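Local coordinates for cucumber basic protein (Cucumis sativus, PDB 2CBP) that binds a single type 1 copper ion and, as a phytocyanin, probably carries electrons between redox partners, at residues 66-71 / 75-80; 28-33 / 91-96. All coordinates share one frame; numbering follows the deposited sequence. Where two conformers were deposited one is given.

Interaction 1 of 2, residues 66-71 / 75-80; sequences DQIKLP and SYFICN. With CU (copper (II) ion), chain B.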
loop_
_atom_site.group_PDB
_atom_site.type_symbol
_atom_site.label_atom_id
_atom_site.label_comp_id
_atom_site.label_asym_id
_atom_site.label_seq_id
_atom_site.Cartn_x
_atom_site.Cartn_y
_atom_site.Cartn_z
ATOM N N ASP A 66 2.489 7.095 7.271
ATOM C CA ASP A 66 2.087 7.809 6.065
ATOM C C ASP A 66 0.567 7.847 5.893
ATOM O O ASP A 66 -0.112 6.865 6.123
ATOM C CB ASP A 66 2.711 7.216 4.798
ATOM C CG ASP A 66 4.186 6.907 4.986
ATOM O OD1 ASP A 66 4.882 7.945 5.262
ATOM O OD2 ASP A 66 4.593 5.776 4.857
ATOM N N GLN A 67 0.124 9.033 5.470
ATOM C CA GLN A 67 -1.298 9.306 5.193
ATOM C C GLN A 67 -1.395 9.578 3.687
ATOM O O GLN A 67 -0.964 10.645 3.247
ATOM C CB GLN A 67 -1.835 10.468 6.002
ATOM C CG GLN A 67 -1.991 10.154 7.473
ATOM C CD GLN A 67 -2.947 11.063 8.212
ATOM O OE1 GLN A 67 -4.163 11.063 7.985
ATOM N NE2 GLN A 67 -2.374 11.837 9.131
ATOM N N ILE A 68 -1.899 8.605 2.962
ATOM C CA ILE A 68 -2.039 8.699 1.497
ATOM C C ILE A 68 -3.482 8.822 1.050
ATOM O O ILE A 68 -4.369 8.018 1.282
ATOM C CB ILE A 68 -1.312 7.527 0.806
ATOM C CG1 ILE A 68 0.130 7.549 1.305
ATOM C CG2 ILE A 68 -1.385 7.704 -0.687
ATOM C CD1 ILE A 68 1.032 6.399 0.928
ATOM N N LYS A 69 -3.726 9.955 0.374
ATOM C CA LYS A 69 -5.058 10.312 -0.129
ATOM C C LYS A 69 -5.219 9.601 -1.476
ATOM O O LYS A 69 -4.333 9.653 -2.333
ATOM C CB LYS A 69 -5.254 11.799 -0.272
ATOM C CG LYS A 69 -6.677 12.338 -0.235
ATOM C CD LYS A 69 -6.690 13.829 -0.589
ATOM C CE LYS A 69 -8.077 14.426 -0.456
ATOM N NZ LYS A 69 -9.073 13.640 -1.223
ATOM N N LEU A 70 -6.359 8.951 -1.598
ATOM C CA LEU A 70 -6.627 8.215 -2.828
ATOM C C LEU A 70 -7.278 9.030 -3.933
ATOM O O LEU A 70 -8.309 9.695 -3.742
ATOM C CB LEU A 70 -7.590 7.091 -2.456
ATOM C CG LEU A 70 -7.089 5.973 -1.559
ATOM C CD1 LEU A 70 -8.201 4.966 -1.396
ATOM C CD2 LEU A 70 -5.842 5.321 -2.109
ATOM N N PRO A 71 -6.674 8.923 -5.102
ATOM C CA PRO A 71 -7.214 9.546 -6.322
ATOM C C PRO A 71 -8.357 8.634 -6.788
ATOM O O PRO A 71 -8.515 7.456 -6.319
ATOM C CB PRO A 71 -6.026 9.553 -7.253
ATOM C CG PRO A 71 -5.215 8.317 -6.900
ATOM C CD PRO A 71 -5.460 8.129 -5.412
ATOM N N SER A 75 -5.372 2.200 -7.348
ATOM C CA SER A 75 -4.109 2.511 -6.681
ATOM C C SER A 75 -3.512 1.168 -6.219
ATOM O O SER A 75 -4.262 0.307 -5.751
ATOM C CB SER A 75 -4.190 3.471 -5.510
ATOM O OG SER A 75 -4.513 4.767 -5.984
ATOM N N TYR A 76 -2.209 1.059 -6.377
ATOM C CA TYR A 76 -1.412 -0.108 -6.027
ATOM C C TYR A 76 -0.209 0.323 -5.172
ATOM O O TYR A 76 0.496 1.281 -5.511
ATOM C CB TYR A 76 -0.945 -0.808 -7.324
ATOM C CG TYR A 76 -2.091 -1.254 -8.226
ATOM C CD1 TYR A 76 -2.730 -2.478 -8.003
ATOM C CD2 TYR A 76 -2.515 -0.461 -9.282
ATOM C CE1 TYR A 76 -3.785 -2.900 -8.811
ATOM C CE2 TYR A 76 -3.569 -0.871 -10.115
ATOM C CZ TYR A 76 -4.187 -2.083 -9.878
ATOM O OH TYR A 76 -5.210 -2.459 -10.708
ATOM N N PHE A 77 -0.046 -0.406 -4.085
ATOM C CA PHE A 77 1.030 -0.160 -3.117
ATOM C C PHE A 77 1.747 -1.482 -2.797
ATOM O O PHE A 77 1.149 -2.544 -2.595
ATOM C CB PHE A 77 0.531 0.454 -1.776
ATOM C CG PHE A 77 -0.362 1.641 -1.938
ATOM C CD1 PHE A 77 -1.747 1.438 -2.123
ATOM C CD2 PHE A 77 0.155 2.919 -1.949
ATOM C CE1 PHE A 77 -2.589 2.534 -2.322
ATOM C CE2 PHE A 77 -0.676 4.043 -2.145
ATOM C CZ PHE A 77 -2.048 3.812 -2.333
ATOM N N ILE A 78 3.078 -1.328 -2.707
ATOM C CA ILE A 78 3.894 -2.490 -2.335
ATOM C C ILE A 78 4.989 -1.999 -1.359
ATOM O O ILE A 78 5.215 -0.795 -1.242
ATOM C CB ILE A 78 4.590 -3.176 -3.507
ATOM C CG1 ILE A 78 5.666 -2.272 -4.077
ATOM C CG2 ILE A 78 3.637 -3.599 -4.612
ATOM C CD1 ILE A 78 6.495 -2.838 -5.236
ATOM N N CYS A 79 5.595 -2.969 -0.720
ATOM C CA CYS A 79 6.763 -2.704 0.168
ATOM C C CYS A 79 7.906 -3.251 -0.740
ATOM O O CYS A 79 7.712 -4.421 -1.153
ATOM C CB CYS A 79 6.739 -3.354 1.508
ATOM S SG CYS A 79 8.346 -3.331 2.355
ATOM N N ASN A 80 8.919 -2.478 -1.040
ATOM C CA ASN A 80 9.965 -3.010 -1.932
ATOM C C ASN A 80 11.246 -3.491 -1.270
ATOM O O ASN A 80 12.236 -3.732 -2.014
ATOM C CB ASN A 80 10.168 -2.186 -3.190
ATOM C CG ASN A 80 10.982 -0.929 -2.998
ATOM O OD1 ASN A 80 11.438 -0.643 -1.886
ATOM N ND2 ASN A 80 11.140 -0.216 -4.100
HETATM CU CU CU B . 8.105 -4.590 4.088
HETATM O O HOH W 1 -7.220 5.060 -5.848
#
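S75 OG is held by a water that ties it to 66-71: the hydroxyl donates to the water at 2.7 Å, and the same water donates to P71 O at 2.8 Å. This bridge is a polar link at the otherwise apolar end of the contact, where P71 also rests its CD and CG against the hydroxyl, CD 3.5 Å from S75 OG. No direct hydrogen bond joins 66-71 to 75-80. Further along, the F77 ring reaches from 75-80 toward I68 and L70. L70 brings its CD2 methyl to the ring's edge, near the ring plane, 4.1 Å from F77 CZ. I68 approaches obliquely and slides past the ring in the opposite direction; its CG2 branch, set anti to the backbone N (CG1 at chi1 -55°), lies 4.0 Å from F77 CE2. Two residues beyond F77, C79 leaves the strand and binds copper through SG at 2.2 Å, its sulfur sharing the metal with H39, H84 and M89. The connection between the segments is short, yet their strands belong to different sheets: 65-69 pairs with 29-33, while 73-78 runs between 41-44 and 90-95, where S75 is hydrogen-bonded to V93 through the backbone. I68 and F77 therefore meet in the buried layer between the two sheets.

Interaction 2 of 2, residues 28-33 / 91-96; sequences DILLFN and IAVNAL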
loop_
_atom_site.group_PDB
_atom_site.type_symbol
_atom_site.label_atom_id
_atom_site.label_comp_id
_atom_site.label_asym_id
_atom_site.label_seq_id
_atom_site.Cartn_x
_atom_site.Cartn_y
_atom_site.Cartn_z
ATOM N N ASP A 28 -10.504 9.509 0.031
ATOM C CA ASP A 28 -10.317 8.722 1.276
ATOM C C ASP A 28 -8.785 8.689 1.495
ATOM O O ASP A 28 -7.987 8.914 0.566
ATOM C CB ASP A 28 -10.938 7.358 1.215
ATOM C CG ASP A 28 -12.426 7.272 1.420
ATOM O OD1 ASP A 28 -13.041 8.344 1.743
ATOM O OD2 ASP A 28 -13.047 6.210 1.307
ATOM N N ILE A 29 -8.406 8.431 2.728
ATOM C CA ILE A 29 -7.020 8.353 3.158
ATOM C C ILE A 29 -6.677 6.969 3.717
ATOM O O ILE A 29 -7.405 6.387 4.516
ATOM C CB ILE A 29 -6.700 9.373 4.263
ATOM C CG1 ILE A 29 -6.905 10.766 3.697
ATOM C CG2 ILE A 29 -5.277 9.227 4.775
ATOM C CD1 ILE A 29 -7.022 11.872 4.744
ATOM N N LEU A 30 -5.517 6.484 3.258
ATOM C CA LEU A 30 -4.981 5.214 3.730
ATOM C C LEU A 30 -3.819 5.629 4.673
ATOM O O LEU A 30 -2.991 6.448 4.258
ATOM C CB LEU A 30 -4.444 4.291 2.669
ATOM C CG LEU A 30 -5.415 3.772 1.617
ATOM C CD1 LEU A 30 -4.753 2.666 0.845
ATOM C CD2 LEU A 30 -6.706 3.326 2.226
ATOM N N LEU A 31 -3.872 5.081 5.851
ATOM C CA LEU A 31 -2.841 5.347 6.882
ATOM C C LEU A 31 -2.013 4.075 7.082
ATOM O O LEU A 31 -2.536 3.031 7.463
ATOM C CB LEU A 31 -3.500 5.806 8.159
ATOM C CG LEU A 31 -2.604 6.394 9.247
ATOM C CD1 LEU A 31 -3.426 7.380 10.036
ATOM C CD2 LEU A 31 -2.000 5.337 10.134
ATOM N N PHE A 32 -0.721 4.224 6.826
ATOM C CA PHE A 32 0.261 3.151 6.905
ATOM C C PHE A 32 1.199 3.320 8.101
ATOM O O PHE A 32 1.971 4.284 8.116
ATOM C CB PHE A 32 1.119 3.126 5.615
ATOM C CG PHE A 32 0.416 2.810 4.325
ATOM C CD1 PHE A 32 -0.272 3.784 3.624
ATOM C CD2 PHE A 32 0.471 1.507 3.802
ATOM C CE1 PHE A 32 -0.933 3.490 2.431
ATOM C CE2 PHE A 32 -0.169 1.190 2.599
ATOM C CZ PHE A 32 -0.863 2.199 1.921
ATOM N N ASN A 33 1.100 2.352 8.997
ATOM C CA ASN A 33 1.934 2.316 10.202
ATOM C C ASN A 33 2.960 1.177 10.121
ATOM O O ASN A 33 2.529 0.012 9.961
ATOM C CB ASN A 33 1.106 2.097 11.468
ATOM C CG ASN A 33 0.173 3.228 11.841
ATOM O OD1 ASN A 33 0.552 4.403 11.834
ATOM N ND2 ASN A 33 -1.030 2.833 12.193
ATOM N N ILE A 91 -0.976 -4.166 -1.605
ATOM C CA ILE A 91 -2.429 -4.001 -1.621
ATOM C C ILE A 91 -2.834 -3.272 -2.899
ATOM O O ILE A 91 -2.135 -2.427 -3.465
ATOM C CB ILE A 91 -3.066 -3.292 -0.436
ATOM C CG1 ILE A 91 -2.435 -1.929 -0.251
ATOM C CG2 ILE A 91 -2.995 -4.135 0.831
ATOM C CD1 ILE A 91 -3.051 -0.973 0.777
ATOM N N ALA A 92 -4.055 -3.643 -3.304
ATOM C CA ALA A 92 -4.661 -3.010 -4.491
ATOM C C ALA A 92 -6.043 -2.482 -4.006
ATOM O O ALA A 92 -6.766 -3.214 -3.355
ATOM C CB ALA A 92 -4.764 -3.930 -5.664
ATOM N N VAL A 93 -6.303 -1.227 -4.391
ATOM C CA VAL A 93 -7.591 -0.608 -4.022
ATOM C C VAL A 93 -8.181 0.115 -5.238
ATOM O O VAL A 93 -7.465 0.510 -6.172
ATOM C CB VAL A 93 -7.417 0.313 -2.804
ATOM C CG1 VAL A 93 -6.643 -0.325 -1.656
ATOM C CG2 VAL A 93 -6.784 1.645 -3.166
ATOM N N ASN A 94 -9.488 0.284 -5.166
ATOM C CA ASN A 94 -10.236 1.014 -6.215
ATOM C C ASN A 94 -11.084 2.082 -5.485
ATOM O O ASN A 94 -11.848 1.685 -4.600
ATOM C CB ASN A 94 -11.099 0.133 -7.096
ATOM C CG ASN A 94 -11.723 0.988 -8.225
ATOM O OD1 ASN A 94 -10.999 1.600 -9.003
ATOM N ND2 ASN A 94 -13.047 0.977 -8.289
ATOM N N ALA A 95 -10.881 3.314 -5.917
ATOM C CA ALA A 95 -11.641 4.415 -5.308
ATOM C C ALA A 95 -12.697 4.908 -6.303
ATOM O O ALA A 95 -12.366 5.263 -7.441
ATOM C CB ALA A 95 -10.724 5.522 -4.851
ATOM N N LEU A 96 -13.930 4.897 -5.800
ATOM C CA LEU A 96 -15.062 5.356 -6.635
ATOM C C LEU A 96 -15.181 6.876 -6.530
ATOM O O LEU A 96 -15.784 7.409 -7.483
ATOM C CB LEU A 96 -16.302 4.606 -6.230
ATOM C CG LEU A 96 -16.334 3.121 -6.590
ATOM C CD1 LEU A 96 -17.552 2.499 -5.994
ATOM C CD2 LEU A 96 -16.295 2.921 -8.098
ATOM O OXT LEU A 96 -14.703 7.510 -5.571
#
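L30 and I91 reach toward each other tip to tip, the CD1 methyl of L30 stopping 4.0 Å from the CD1 methyl of I91. That isoleucine methyl is where the contact converges, because the F32 ring comes to it as well. F32 and I91 approach from opposite directions, and I91 CD1 sits 4.0 Å from F32 CZ, about as close to CE2, oblique to the ring. One methyl thus wedges against a leucine branch and the outer end of a phenyl ring at once. The torsions of I91 explain the reach: CG1 lies between the backbone N and the carbonyl carbon (chi1 56°), and the extended chi2 of 172° then sends CD1 away from CA, toward strand 29-33. L30 adds a looser second touch, its CD1 being 4.3 Å from V93 CG1. All four side chains leave their backbones toward the opposite segment, and all are buried; with no hydrogen bond across, the contact is purely apolar.

The backbones stay well apart, with CA of L30 and CA of V93 10.0 Å from each other. The short strand segments 29-33 and 91-95 have axes that approach to 11.1 Å and run nearly antiparallel, at 158°. F32 is further boxed in by W11, whose ring meets it edge-to-face, and by the F77 ring, inclined about 55° to its own; F77 touches L30 and I91 too. Two strands facing each other through apolar side chains that meet between them, one from each sheet, is the face-to-face packing of a beta-sandwich, here the cupredoxin fold shared by the phytocyanins and plastocyanin-like domains.

Interactions 1 and 2 are two parts of one core, their centres about 6 Å apart, each joining a strand of one sheet to a strand of the other. Backbone pairing fastens them together: I68 N lies 2.7 Å from L30 O and L70 N 2.7 Å from D28 O, both probable hydrogen bonds. In the other sheet, where strands 73-78 and 90-95 are neighbours, Y76 CD1 packs 3.4 Å from A92 CB. In sequence, interaction 1 is nested within the loop that interaction 2 closes. The copper lies toward one end of this core: interaction 1 supplies the ligand C79 itself, whereas in interaction 2 the F32 side chain remains about 10 Å from the metal.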